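Local coordinates for Cag pathogenicity island protein (Cag10) (Helicobacter pylori 26695, PDB 6IQT) that serves as the VirB8 homologue (CagV) of the Cag type IV secretion system, probably a membrane-anchored assembly component, represented here by its VirB8 domain, at the interface of chains A and B. Coordinates in Å, arbitrary orientation; residue numbers count along the deposited sequence, not the author numbering. Chains: chain A/B, Cag pathogenicity island protein (Cag10).

The interface of chains A and B. Residues chain A 104, 134, 157-158, 160; chain B 46, 48-49, 85.
A:Phe157 and A:Asp158, both on strand 154-163, meet the loop of B:Ser46, B:Asn48 and B:Ser49; phi/psi of -108/-20° at A:Phe157 departs from regular extended geometry. The contact joins two copies of the VirB8 domain, strand to loop, without exact two-fold symmetry; the structure alone does not establish whether this pairing forms in the assembled secretion system. The B:Asn48 amide gives ND2 to A:Phe157 O at 2.9 Å, nearly straight and within the amide plane, while the A:Phe157 and B:Asn48 side chains cross at about a right angle and the phenyl ring carries A:Leu104 CD2 on one face. On the other branch of A:Leu104, CD1 lies 3.5 Å from B:Asn48 O. B:Ser46, B:Ser49 and B:Arg85 all converge on the A:Asp158 carboxylate. Its OD2 accepts from B:Ser46 OG on the syn side, near the carboxylate plane, and from B:Ser49 OG at 2.8 Å, well above that plane. OD1 takes an end-on grip from B:Arg85, NH2 at 3.0 Å in a salt bridge and NH1 at 3.3 Å in a more bent hydrogen bond; the guanidinium, its chain bent at chi3, holds OD1 at its edge while standing steeply to the carboxylate. These donors would favour a charged aspartate. B:Ser49 CB sits over the centre of the A:Tyr134 ring, a CH-pi contact of 3.6 Å to the ring centroid, with chi1 of 54° directing OG toward A:Asp158.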
ATOM      1  N   LEU A 104       2.245   8.266 -15.156  1.00 30.48           N
ATOM      2  CA  LEU A 104       2.807   7.318 -14.194  1.00 30.54           C
ATOM      3  C   LEU A 104       2.661   5.869 -14.663  1.00 29.35           C
ATOM      4  O   LEU A 104       1.761   5.522 -15.435  1.00 27.50           O
ATOM      5  CB  LEU A 104       2.135   7.478 -12.824  1.00 26.98           C
ATOM      6  CG  LEU A 104       2.187   8.859 -12.171  1.00 29.00           C
ATOM      7  CD1 LEU A 104       1.286   8.871 -10.947  1.00 29.99           C
ATOM      8  CD2 LEU A 104       3.622   9.188 -11.797  1.00 31.29           C
ATOM      9  N   TYR A 134       4.203   3.773  -7.805  1.00 19.83           N
ATOM     10  CA  TYR A 134       3.945   4.555  -9.003  1.00 22.75           C
ATOM     11  C   TYR A 134       5.178   5.399  -9.280  1.00 21.27           C
ATOM     12  O   TYR A 134       5.680   6.071  -8.374  1.00 23.65           O
ATOM     13  CB  TYR A 134       2.711   5.438  -8.812  1.00 24.84           C
ATOM     14  CG  TYR A 134       1.440   4.658  -8.542  1.00 25.56           C
ATOM     15  CD1 TYR A 134       1.152   4.154  -7.282  1.00 22.71           C
ATOM     16  CD2 TYR A 134       0.532   4.420  -9.559  1.00 23.35           C
ATOM     17  CE1 TYR A 134      -0.036   3.428  -7.046  1.00 24.87           C
ATOM     18  CE2 TYR A 134      -0.621   3.697  -9.339  1.00 27.39           C
ATOM     19  CZ  TYR A 134      -0.908   3.211  -8.087  1.00 30.41           C
ATOM     20  OH  TYR A 134      -2.081   2.503  -7.891  1.00 29.29           O
ATOM     21  N   PHE A 157       6.315   8.321  -7.005  1.00 20.72           N
ATOM     22  CA  PHE A 157       5.284   9.307  -6.704  1.00 23.81           C
ATOM     23  C   PHE A 157       4.287   8.836  -5.671  1.00 28.60           C
ATOM     24  O   PHE A 157       3.616   9.674  -5.058  1.00 26.51           O
ATOM     25  CB  PHE A 157       4.513   9.687  -7.974  1.00 25.00           C
ATOM     26  CG  PHE A 157       5.260  10.617  -8.870  1.00 28.73           C
ATOM     27  CD1 PHE A 157       6.385  10.177  -9.569  1.00 27.87           C
ATOM     28  CD2 PHE A 157       4.845  11.934  -9.028  1.00 29.63           C
ATOM     29  CE1 PHE A 157       7.093  11.048 -10.407  1.00 25.17           C
ATOM     30  CE2 PHE A 157       5.543  12.807  -9.872  1.00 31.48           C
ATOM     31  CZ  PHE A 157       6.668  12.360 -10.561  1.00 29.24           C
ATOM     32  N   ASP A 158       4.174   7.532  -5.460  1.00 26.70           N
ATOM     33  CA  ASP A 158       3.201   7.002  -4.514  1.00 25.58           C
ATOM     34  C   ASP A 158       3.537   5.552  -4.232  1.00 29.18           C
ATOM     35  O   ASP A 158       4.238   4.896  -5.013  1.00 22.95           O
ATOM     36  CB  ASP A 158       1.779   7.114  -5.063  1.00 24.66           C
ATOM     37  CG  ASP A 158       0.756   7.441  -3.976  1.00 41.49           C
ATOM     38  OD1 ASP A 158       1.026   7.156  -2.782  1.00 35.09           O
ATOM     39  OD2 ASP A 158      -0.315   7.992  -4.324  1.00 48.32           O
ATOM     40  N   GLN A 160       1.602   1.921  -2.153  1.00 25.22           N
ATOM     41  CA  GLN A 160       0.503   1.302  -1.412  1.00 26.21           C
ATOM     42  C   GLN A 160       1.005  -0.055  -0.951  1.00 32.38           C
ATOM     43  O   GLN A 160       1.712  -0.739  -1.698  1.00 30.07           O
ATOM     44  CB  GLN A 160      -0.764   1.153  -2.270  1.00 33.26           C
ATOM     45  CG  GLN A 160      -1.423   2.486  -2.676  1.00 43.68           C
ATOM     46  CD  GLN A 160      -1.834   3.355  -1.471  1.00 54.34           C
ATOM     47  OE1 GLN A 160      -2.347   2.849  -0.466  1.00 56.74           O
ATOM     48  NE2 GLN A 160      -1.605   4.668  -1.577  1.00 49.33           N
TER
ATOM     49  N   SER B  46      -4.877   8.750  -1.518  1.00 19.73           N
ATOM     50  CA  SER B  46      -3.589   9.356  -1.824  1.00 22.96           C
ATOM     51  C   SER B  46      -3.776  10.176  -3.092  1.00 24.21           C
ATOM     52  O   SER B  46      -4.357   9.676  -4.056  1.00 27.86           O
ATOM     53  CB  SER B  46      -2.503   8.276  -2.030  1.00 24.92           C
ATOM     54  OG  SER B  46      -1.252   8.881  -2.233  1.00 44.52           O
ATOM     55  N   ASN B  48      -1.665  11.328  -5.513  1.00 25.11           N
ATOM     56  CA  ASN B  48      -0.945  11.091  -6.764  1.00 29.31           C
ATOM     57  C   ASN B  48      -1.461   9.887  -7.555  1.00 33.83           C
ATOM     58  O   ASN B  48      -1.260   9.829  -8.775  1.00 31.13           O
ATOM     59  CB  ASN B  48       0.541  10.913  -6.473  1.00 27.33           C
ATOM     60  CG  ASN B  48       1.258  12.231  -6.332  1.00 38.44           C
ATOM     61  OD1 ASN B  48       0.776  13.250  -6.813  1.00 37.38           O
ATOM     62  ND2 ASN B  48       2.407  12.221  -5.662  1.00 34.57           N
ATOM     63  N   SER B  49      -2.086   8.905  -6.903  1.00 26.89           N
ATOM     64  CA  SER B  49      -2.546   7.714  -7.611  1.00 28.69           C
ATOM     65  C   SER B  49      -4.068   7.595  -7.643  1.00 29.78           C
ATOM     66  O   SER B  49      -4.589   6.488  -7.822  1.00 24.98           O
ATOM     67  CB  SER B  49      -1.929   6.456  -6.987  1.00 29.40           C
ATOM     68  OG  SER B  49      -2.176   6.400  -5.584  1.00 28.15           O
ATOM     69  N   ARG B  85      -3.273  12.107   3.498  1.00 21.44           N
ATOM     70  CA  ARG B  85      -3.327  10.701   3.126  1.00 22.18           C
ATOM     71  C   ARG B  85      -4.219   9.946   4.100  1.00 24.01           C
ATOM     72  O   ARG B  85      -4.336  10.323   5.268  1.00 21.64           O
ATOM     73  CB  ARG B  85      -1.930  10.062   3.119  1.00 25.64           C
ATOM     74  CG  ARG B  85      -0.933  10.794   2.264  1.00 37.72           C
ATOM     75  CD  ARG B  85       0.431  10.116   2.303  1.00 42.59           C
ATOM     76  NE  ARG B  85       0.363   8.758   1.783  1.00 49.54           N
ATOM     77  CZ  ARG B  85       0.688   8.419   0.536  1.00 39.33           C
ATOM     78  NH1 ARG B  85       1.120   9.343  -0.325  1.00 38.27           N
ATOM     79  NH2 ARG B  85       0.595   7.154   0.161  1.00 36.95           N
TER